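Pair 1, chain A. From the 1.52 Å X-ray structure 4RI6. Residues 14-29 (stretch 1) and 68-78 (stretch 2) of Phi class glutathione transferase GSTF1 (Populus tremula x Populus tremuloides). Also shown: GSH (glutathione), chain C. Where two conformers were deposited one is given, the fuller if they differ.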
# COMPACT_ATOMS: atom_id res chain seq x y z
N THR A 14 -0.21 -15.35 3.22
CA THR A 14 0.77 -14.57 2.45
C THR A 14 1.28 -13.38 3.24
O THR A 14 2.47 -13.10 3.22
CB THR A 14 0.16 -14.07 1.14
OG1 THR A 14 -1.09 -13.42 1.43
CG2 THR A 14 -0.08 -15.22 0.19
N ALA A 15 0.38 -12.68 3.93
CA ALA A 15 0.79 -11.52 4.71
C ALA A 15 1.65 -11.92 5.91
O ALA A 15 2.60 -11.22 6.25
CB ALA A 15 -0.43 -10.73 5.16
N VAL A 16 1.33 -13.02 6.57
CA VAL A 16 2.22 -13.53 7.61
C VAL A 16 3.61 -13.89 7.03
O VAL A 16 4.64 -13.59 7.61
CB VAL A 16 1.62 -14.79 8.31
CG1 VAL A 16 2.63 -15.40 9.30
CG2 VAL A 16 0.30 -14.44 9.03
N SER A 17 3.61 -14.54 5.87
CA SER A 17 4.85 -14.95 5.22
C SER A 17 5.76 -13.77 4.90
O SER A 17 6.98 -13.85 5.02
CB SER A 17 4.55 -15.73 3.93
OG SER A 17 4.08 -17.03 4.23
N ARG A 18 5.15 -12.66 4.50
CA ARG A 18 5.88 -11.43 4.25
C ARG A 18 6.62 -10.99 5.51
O ARG A 18 7.79 -10.64 5.47
CB ARG A 18 4.93 -10.34 3.77
CG ARG A 18 5.59 -9.00 3.52
CD ARG A 18 4.60 -7.93 3.02
NE ARG A 18 4.14 -8.32 1.70
CZ ARG A 18 2.97 -8.87 1.42
NH1 ARG A 18 2.05 -9.06 2.36
NH2 ARG A 18 2.74 -9.24 0.18
N VAL A 19 5.93 -11.04 6.64
CA VAL A 19 6.57 -10.63 7.88
C VAL A 19 7.67 -11.61 8.30
O VAL A 19 8.75 -11.19 8.74
CB VAL A 19 5.51 -10.46 9.00
CG1 VAL A 19 6.17 -10.24 10.35
CG2 VAL A 19 4.60 -9.30 8.68
N LEU A 20 7.39 -12.91 8.18
CA LEU A 20 8.36 -13.91 8.59
C LEU A 20 9.64 -13.80 7.79
O LEU A 20 10.73 -13.90 8.35
CB LEU A 20 7.78 -15.33 8.43
CG LEU A 20 6.62 -15.68 9.35
CD1 LEU A 20 6.14 -17.09 9.08
CD2 LEU A 20 7.03 -15.57 10.81
N ALA A 21 9.51 -13.61 6.49
CA ALA A 21 10.68 -13.50 5.64
C ALA A 21 11.51 -12.29 6.06
O ALA A 21 12.75 -12.35 6.07
CB ALA A 21 10.28 -13.41 4.18
N THR A 22 10.83 -11.20 6.41
CA THR A 22 11.51 -9.99 6.85
C THR A 22 12.25 -10.20 8.17
O THR A 22 13.41 -9.82 8.30
CB THR A 22 10.51 -8.83 6.98
OG1 THR A 22 9.91 -8.61 5.70
CG2 THR A 22 11.20 -7.55 7.47
N LEU A 23 11.58 -10.82 9.14
CA LEU A 23 12.22 -11.11 10.41
C LEU A 23 13.48 -11.93 10.20
O LEU A 23 14.50 -11.68 10.83
CB LEU A 23 11.24 -11.86 11.33
CG LEU A 23 10.09 -10.99 11.85
CD1 LEU A 23 8.99 -11.85 12.40
CD2 LEU A 23 10.62 -10.06 12.92
N ILE A 24 13.41 -12.91 9.31
CA ILE A 24 14.54 -13.81 9.10
C ILE A 24 15.70 -13.07 8.39
O ILE A 24 16.85 -13.20 8.80
CB ILE A 24 14.11 -15.04 8.30
CG1 ILE A 24 13.17 -15.90 9.14
CG2 ILE A 24 15.33 -15.86 7.90
CD1 ILE A 24 12.38 -16.94 8.36
N GLU A 25 15.38 -12.28 7.37
CA GLU A 25 16.37 -11.42 6.74
C GLU A 25 17.03 -10.50 7.75
O GLU A 25 18.23 -10.24 7.68
CB GLU A 25 15.73 -10.58 5.63
CG GLU A 25 15.38 -11.37 4.37
CD GLU A 25 16.57 -11.65 3.45
OE1 GLU A 25 17.58 -10.91 3.50
OE2 GLU A 25 16.48 -12.60 2.65
N LYS A 26 16.23 -9.99 8.70
CA LYS A 26 16.76 -9.05 9.67
C LYS A 26 17.35 -9.71 10.91
O LYS A 26 17.79 -9.01 11.81
CB LYS A 26 15.66 -8.07 10.10
CG LYS A 26 15.21 -7.18 8.96
CD LYS A 26 16.34 -6.35 8.36
CE LYS A 26 17.07 -5.49 9.40
NZ LYS A 26 18.09 -4.59 8.79
N ASP A 27 17.37 -11.05 10.93
CA ASP A 27 17.96 -11.81 12.03
C ASP A 27 17.26 -11.48 13.34
O ASP A 27 17.90 -11.40 14.38
CB ASP A 27 19.47 -11.50 12.11
CG ASP A 27 20.21 -12.39 13.09
OD1 ASP A 27 19.77 -13.54 13.33
OD2 ASP A 27 21.24 -11.92 13.64
N VAL A 28 15.95 -11.25 13.29
CA VAL A 28 15.20 -10.92 14.48
C VAL A 28 14.51 -12.15 15.03
O VAL A 28 13.67 -12.74 14.35
CB VAL A 28 14.15 -9.84 14.20
CG1 VAL A 28 13.34 -9.55 15.45
CG2 VAL A 28 14.84 -8.60 13.70
N PRO A 29 14.86 -12.55 16.26
CA PRO A 29 14.15 -13.71 16.80
C PRO A 29 12.70 -13.38 17.06
O PRO A 29 12.39 -12.23 17.36
CB PRO A 29 14.89 -14.00 18.11
CG PRO A 29 16.23 -13.30 17.98
CD PRO A 29 15.92 -12.08 17.16
N GLU A 68 -1.04 -4.66 9.70
CA GLU A 68 -0.69 -4.48 8.28
C GLU A 68 0.75 -4.91 8.03
O GLU A 68 1.70 -4.30 8.50
CB GLU A 68 -0.92 -3.05 7.77
CG GLU A 68 -2.37 -2.83 7.35
CD GLU A 68 -2.77 -3.63 6.13
OE1 GLU A 68 -1.89 -4.21 5.46
OE2 GLU A 68 -3.98 -3.67 5.82
N SER A 69 0.89 -5.98 7.26
CA SER A 69 2.19 -6.59 7.04
C SER A 69 3.28 -5.64 6.59
O SER A 69 4.39 -5.70 7.11
CB SER A 69 2.06 -7.75 6.04
OG SER A 69 1.62 -7.35 4.75
N ARG A 70 3.00 -4.74 5.66
CA ARG A 70 4.06 -3.88 5.16
C ARG A 70 4.46 -2.83 6.20
O ARG A 70 5.62 -2.44 6.24
CB ARG A 70 3.65 -3.23 3.83
CG ARG A 70 3.51 -4.24 2.72
CD ARG A 70 2.81 -3.67 1.51
NE ARG A 70 2.47 -4.73 0.53
CZ ARG A 70 1.40 -5.51 0.61
NH1 ARG A 70 0.52 -5.38 1.61
NH2 ARG A 70 1.18 -6.42 -0.32
N ALA A 71 3.52 -2.40 7.05
CA ALA A 71 3.83 -1.48 8.15
C ALA A 71 4.69 -2.18 9.20
O ALA A 71 5.67 -1.64 9.69
CB ALA A 71 2.54 -0.92 8.79
N ILE A 72 4.31 -3.40 9.51
CA ILE A 72 5.10 -4.21 10.43
C ILE A 72 6.54 -4.36 9.91
O ILE A 72 7.50 -4.23 10.66
CB ILE A 72 4.45 -5.60 10.63
CG1 ILE A 72 3.11 -5.43 11.35
CG2 ILE A 72 5.37 -6.53 11.44
CD1 ILE A 72 2.25 -6.66 11.37
N CYS A 73 6.68 -4.60 8.61
CA CYS A 73 8.00 -4.84 8.05
C CYS A 73 8.83 -3.57 8.03
O CYS A 73 10.03 -3.62 8.28
CB CYS A 73 7.88 -5.43 6.64
SG CYS A 73 7.26 -7.13 6.62
N ARG A 74 8.20 -2.43 7.76
CA ARG A 74 8.96 -1.19 7.80
C ARG A 74 9.45 -0.91 9.22
O ARG A 74 10.56 -0.44 9.42
CB ARG A 74 8.14 -0.01 7.27
CG ARG A 74 8.24 0.11 5.76
CD ARG A 74 7.67 1.40 5.20
NE ARG A 74 6.24 1.39 5.29
CZ ARG A 74 5.41 1.00 4.32
NH1 ARG A 74 5.82 0.60 3.14
NH2 ARG A 74 4.12 1.04 4.54
N TYR A 75 8.63 -1.19 10.21
CA TYR A 75 9.03 -0.99 11.60
C TYR A 75 10.22 -1.88 11.94
O TYR A 75 11.20 -1.44 12.53
CB TYR A 75 7.87 -1.28 12.55
CG TYR A 75 8.27 -1.31 14.00
CD1 TYR A 75 8.62 -0.13 14.66
CD2 TYR A 75 8.31 -2.50 14.71
CE1 TYR A 75 8.98 -0.14 15.97
CE2 TYR A 75 8.68 -2.52 16.03
CZ TYR A 75 9.02 -1.33 16.65
OH TYR A 75 9.38 -1.32 17.97
N ILE A 76 10.13 -3.15 11.54
CA ILE A 76 11.21 -4.10 11.79
C ILE A 76 12.51 -3.59 11.17
O ILE A 76 13.57 -3.58 11.80
CB ILE A 76 10.84 -5.49 11.23
CG1 ILE A 76 9.73 -6.13 12.06
CG2 ILE A 76 12.06 -6.42 11.21
CD1 ILE A 76 9.07 -7.33 11.42
N CYS A 77 12.43 -3.14 9.92
CA CYS A 77 13.61 -2.65 9.23
C CYS A 77 14.17 -1.38 9.89
O CYS A 77 15.40 -1.18 9.94
CB CYS A 77 13.27 -2.42 7.75
SG CYS A 77 13.05 -3.98 6.81
N ASP A 78 13.29 -0.55 10.43
CA ASP A 78 13.70 0.67 11.12
C ASP A 78 14.36 0.35 12.47
O ASP A 78 15.48 0.78 12.76
CB ASP A 78 12.48 1.57 11.32
CG ASP A 78 12.84 3.03 11.47
OD1 ASP A 78 14.01 3.35 11.76
OD2 ASP A 78 11.93 3.88 11.31
N1 GSH C . -3.43 -5.90 4.16
CA1 GSH C . -3.25 -6.87 5.22
C1 GSH C . -1.80 -7.13 5.59
O11 GSH C . -1.00 -7.03 4.68
O12 GSH C . -1.44 -7.40 6.76
CB1 GSH C . -3.85 -8.12 4.61
CG1 GSH C . -4.27 -9.04 5.72
CD1 GSH C . -5.06 -10.18 5.14
OE1 GSH C . -5.89 -10.05 4.26
N2 GSH C . -4.78 -11.32 5.72
CA2 GSH C . -5.38 -12.59 5.44
C2 GSH C . -6.39 -12.84 6.52
O2 GSH C . -6.16 -12.45 7.64
CB2 GSH C . -4.22 -13.59 5.44
SG2 GSH C . -3.44 -13.74 3.82
N3 GSH C . -7.50 -13.51 6.17
CA3 GSH C . -8.52 -13.90 7.11
C3 GSH C . -9.67 -12.92 7.16
O31 GSH C . -9.60 -11.88 6.48
O32 GSH C . -10.64 -13.20 7.89
O HOH W 1 16.70 -2.48 7.86

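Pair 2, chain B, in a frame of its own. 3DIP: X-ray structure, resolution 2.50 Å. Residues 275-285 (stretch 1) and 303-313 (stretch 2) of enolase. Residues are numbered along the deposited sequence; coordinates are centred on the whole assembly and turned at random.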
# COMPACT_ATOMS: atom_id res chain seq x y z
N ALA B 275 -0.99 25.63 -7.26
CA ALA B 275 -0.08 26.48 -6.48
C ALA B 275 0.40 25.79 -5.24
O ALA B 275 -0.32 24.96 -4.67
CB ALA B 275 -0.76 27.79 -6.10
N GLY B 276 1.61 26.15 -4.81
CA GLY B 276 2.21 25.68 -3.55
C GLY B 276 2.90 24.35 -3.74
O GLY B 276 2.52 23.58 -4.61
N THR B 277 3.90 24.08 -2.91
CA THR B 277 4.70 22.87 -3.01
C THR B 277 3.89 21.62 -2.71
O THR B 277 4.15 20.56 -3.29
CB THR B 277 6.01 22.92 -2.13
OG1 THR B 277 5.67 23.14 -0.75
CG2 THR B 277 6.94 24.03 -2.60
N ARG B 278 2.91 21.74 -1.82
CA ARG B 278 2.10 20.59 -1.40
C ARG B 278 1.44 19.87 -2.61
O ARG B 278 1.62 18.64 -2.78
CB ARG B 278 1.04 21.02 -0.40
CG ARG B 278 0.22 19.88 0.18
CD ARG B 278 0.40 19.77 1.70
NE ARG B 278 1.73 19.34 2.11
CZ ARG B 278 2.19 18.10 1.98
NH1 ARG B 278 3.42 17.80 2.39
NH2 ARG B 278 1.41 17.14 1.45
N ARG B 279 0.70 20.61 -3.44
CA ARG B 279 -0.02 20.01 -4.55
C ARG B 279 0.93 19.38 -5.56
O ARG B 279 0.67 18.29 -6.05
CB ARG B 279 -1.02 20.99 -5.22
CG ARG B 279 -2.44 21.03 -4.58
CD ARG B 279 -3.15 19.67 -4.72
NE ARG B 279 -4.46 19.61 -4.05
CZ ARG B 279 -4.98 18.51 -3.50
NH1 ARG B 279 -4.28 17.36 -3.51
NH2 ARG B 279 -6.18 18.54 -2.93
N PHE B 280 2.06 20.06 -5.84
CA PHE B 280 3.07 19.51 -6.76
C PHE B 280 3.73 18.28 -6.17
O PHE B 280 3.92 17.27 -6.85
CB PHE B 280 4.12 20.58 -7.14
CG PHE B 280 3.59 21.62 -8.10
CD1 PHE B 280 3.75 21.45 -9.48
CD2 PHE B 280 2.88 22.71 -7.64
CE1 PHE B 280 3.23 22.39 -10.37
CE2 PHE B 280 2.35 23.65 -8.53
CZ PHE B 280 2.51 23.49 -9.90
N HIS B 281 4.07 18.36 -4.89
CA HIS B 281 4.68 17.23 -4.18
C HIS B 281 3.78 15.99 -4.27
O HIS B 281 4.27 14.88 -4.57
CB HIS B 281 4.99 17.62 -2.73
CG HIS B 281 5.40 16.48 -1.87
ND1 HIS B 281 6.69 15.98 -1.86
CD2 HIS B 281 4.70 15.74 -0.98
CE1 HIS B 281 6.76 14.98 -1.00
NE2 HIS B 281 5.57 14.81 -0.45
N GLU B 282 2.48 16.18 -4.05
CA GLU B 282 1.49 15.09 -4.12
C GLU B 282 1.32 14.52 -5.54
O GLU B 282 1.22 13.29 -5.68
CB GLU B 282 0.12 15.55 -3.59
CG GLU B 282 0.10 16.03 -2.13
CD GLU B 282 -1.26 16.63 -1.71
OE1 GLU B 282 -1.75 17.62 -2.34
OE2 GLU B 282 -1.83 16.09 -0.73
N MET B 283 1.26 15.39 -6.57
CA MET B 283 1.15 14.95 -7.96
C MET B 283 2.33 14.03 -8.27
O MET B 283 2.16 12.90 -8.75
CB MET B 283 1.17 16.13 -8.95
CG MET B 283 -0.19 16.69 -9.38
SD MET B 283 -0.16 17.79 -10.81
CE MET B 283 1.21 18.85 -10.39
N LEU B 284 3.53 14.51 -7.94
CA LEU B 284 4.78 13.80 -8.23
C LEU B 284 4.92 12.46 -7.51
O LEU B 284 5.37 11.48 -8.14
CB LEU B 284 5.99 14.69 -7.92
CG LEU B 284 6.17 15.80 -8.95
CD1 LEU B 284 7.02 16.95 -8.41
CD2 LEU B 284 6.74 15.20 -10.25
N CYS B 285 4.56 12.41 -6.21
CA CYS B 285 4.66 11.17 -5.42
C CYS B 285 3.68 10.11 -5.86
O CYS B 285 3.91 8.94 -5.65
CB CYS B 285 4.41 11.43 -3.93
SG CYS B 285 5.83 12.20 -3.16
N SER B 303 10.07 32.08 -5.56
CA SER B 303 10.62 31.40 -4.39
C SER B 303 10.02 30.00 -4.35
O SER B 303 10.73 29.01 -4.10
CB SER B 303 10.26 32.15 -3.08
OG SER B 303 10.86 33.44 -3.01
N GLU B 304 8.71 29.94 -4.59
CA GLU B 304 7.96 28.71 -4.55
C GLU B 304 8.27 27.88 -5.81
O GLU B 304 8.45 26.66 -5.73
CB GLU B 304 6.47 29.03 -4.41
CG GLU B 304 5.60 27.89 -3.90
CD GLU B 304 5.73 27.61 -2.40
OE1 GLU B 304 6.63 28.18 -1.74
OE2 GLU B 304 4.93 26.79 -1.87
N GLY B 305 8.35 28.55 -6.96
CA GLY B 305 8.72 27.89 -8.20
C GLY B 305 10.09 27.23 -8.10
O GLY B 305 10.31 26.16 -8.69
N ARG B 306 11.00 27.87 -7.38
CA ARG B 306 12.33 27.32 -7.16
C ARG B 306 12.23 26.04 -6.32
O ARG B 306 12.91 25.05 -6.59
CB ARG B 306 13.24 28.34 -6.47
CG ARG B 306 14.65 27.87 -6.34
CD ARG B 306 15.60 28.92 -5.76
NE ARG B 306 15.29 29.32 -4.40
CZ ARG B 306 15.95 30.26 -3.73
NH1 ARG B 306 16.97 30.90 -4.32
NH2 ARG B 306 15.61 30.58 -2.48
N LYS B 307 11.38 26.07 -5.30
CA LYS B 307 11.12 24.86 -4.53
C LYS B 307 10.45 23.77 -5.38
O LYS B 307 10.75 22.57 -5.22
CB LYS B 307 10.27 25.19 -3.30
CG LYS B 307 11.02 25.96 -2.21
CD LYS B 307 10.18 26.03 -0.93
CE LYS B 307 9.48 27.37 -0.75
NZ LYS B 307 8.67 27.38 0.51
N ILE B 308 9.55 24.18 -6.28
CA ILE B 308 8.83 23.25 -7.16
C ILE B 308 9.78 22.60 -8.19
O ILE B 308 9.70 21.41 -8.45
CB ILE B 308 7.60 23.90 -7.81
CG1 ILE B 308 6.52 24.14 -6.75
CG2 ILE B 308 7.06 23.01 -8.92
CD1 ILE B 308 5.40 25.14 -7.18
N ALA B 309 10.72 23.39 -8.71
CA ALA B 309 11.80 22.87 -9.55
C ALA B 309 12.69 21.87 -8.82
O ALA B 309 13.09 20.88 -9.43
CB ALA B 309 12.63 24.00 -10.11
N ALA B 310 12.98 22.09 -7.54
CA ALA B 310 13.73 21.12 -6.74
C ALA B 310 12.96 19.78 -6.57
O ALA B 310 13.53 18.71 -6.76
CB ALA B 310 14.12 21.71 -5.40
N LEU B 311 11.67 19.85 -6.25
CA LEU B 311 10.81 18.67 -6.30
C LEU B 311 10.99 17.89 -7.61
O LEU B 311 11.26 16.69 -7.60
CB LEU B 311 9.32 19.04 -6.14
CG LEU B 311 8.86 19.60 -4.78
CD1 LEU B 311 7.37 19.70 -4.75
CD2 LEU B 311 9.35 18.76 -3.61
N ALA B 312 10.83 18.59 -8.74
CA ALA B 312 10.94 17.96 -10.05
C ALA B 312 12.30 17.30 -10.20
O ALA B 312 12.36 16.15 -10.62
CB ALA B 312 10.71 18.99 -11.17
N GLU B 313 13.37 18.01 -9.83
CA GLU B 313 14.74 17.48 -9.91
C GLU B 313 14.90 16.21 -9.09
O GLU B 313 15.54 15.27 -9.52
CB GLU B 313 15.78 18.52 -9.48
CG GLU B 313 17.24 18.02 -9.61
CD GLU B 313 18.28 18.88 -8.87
OE1 GLU B 313 17.90 19.68 -7.97
OE2 GLU B 313 19.49 18.74 -9.20

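The sharpest difference between these two helix pairs lies at one matched position, near the N-terminal end of the contact. In pair 1 the position is held by Arg A18, a long side chain that reaches across to the second helix; in pair 2 the matching residue is Gly B276, which has no side chain at all. Arg A18 donates a hydrogen bond from NH1 to OG of Ser A69 (3.0 Å), and its guanidinium lies flat on that of Arg A70, with centres 3.8 Å apart and planes at 25°. The two NH2 atoms of Arg A18 and Arg A70 approach to 3.3 Å, but both are donors, so they do not bond to each other; each finds hydrogen-bond partners elsewhere in the structure. In pair 2 the stack has no equivalent, since Arg A18 and Arg A70 both fall on glycines, Gly B276 and Gly B305. Here the polar link runs the other way: Glu B304, which matches Ser A69, reaches back to the start of the first helix, and its OE2 accepts a hydrogen bond from the backbone N of Thr B277 (3.1 Å). Gly B276 occupies the N-cap position, and its positive phi is one that glycine readily adopts.

Around these different ends the backbone is nearly the same. Fourteen central residues superpose with an RMSD of 0.4 Å. The helices run almost parallel in both, at 8° and 9.1 Å in pair 1 and at 13° and 9.9 Å in pair 2.

The principle is that a shared backbone fixes the sockets more firmly than the chemistry that fills them. Val A19 and Thr B277 coincide, their side-chain centres only 0.5 Å apart, and both are knobs in matching holes. Val A19 sits among Ser A69, Ile A72, Cys A73 and Ile A76; Thr B277 sits among Glu B304, Lys B307, Ile B308 and Leu B311. The methyl of the threonine serves as a packing surface, its CG2 lying 3.6 Å from CB of Lys B307.

One turn on, both partners are larger in pair 2. Thr A22 faces Cys A73, with OG1 3.2 Å from SG, while the same OG1 donates a hydrogen bond to O of Arg A18 (2.9 Å) within its own helix. In pair 2 these positions become Phe B280 and Ile B308, and CD1 of Ile B308 lies over the face of the phenyl ring, 3.5 Å from CD2 of Phe B280.

Ile A76 and Leu B311 mark a second closely matched site, with side-chain centres 0.6 Å apart, pointing toward the opposing helix in both. CD1 of Ile A76 meets CD2 of Leu A23 at 3.5 Å, whereas CD1 of Leu B311 approaches the backbone N of His B281 at 3.6 Å. Beside them, Lys A26 packs CG against CG2 of Ile A76 (3.9 Å) and sends NZ to a water that also bonds O of Cys A77; Leu B284 answers with carbon alone, CD1 lying 3.8 Å from CB of Leu B311.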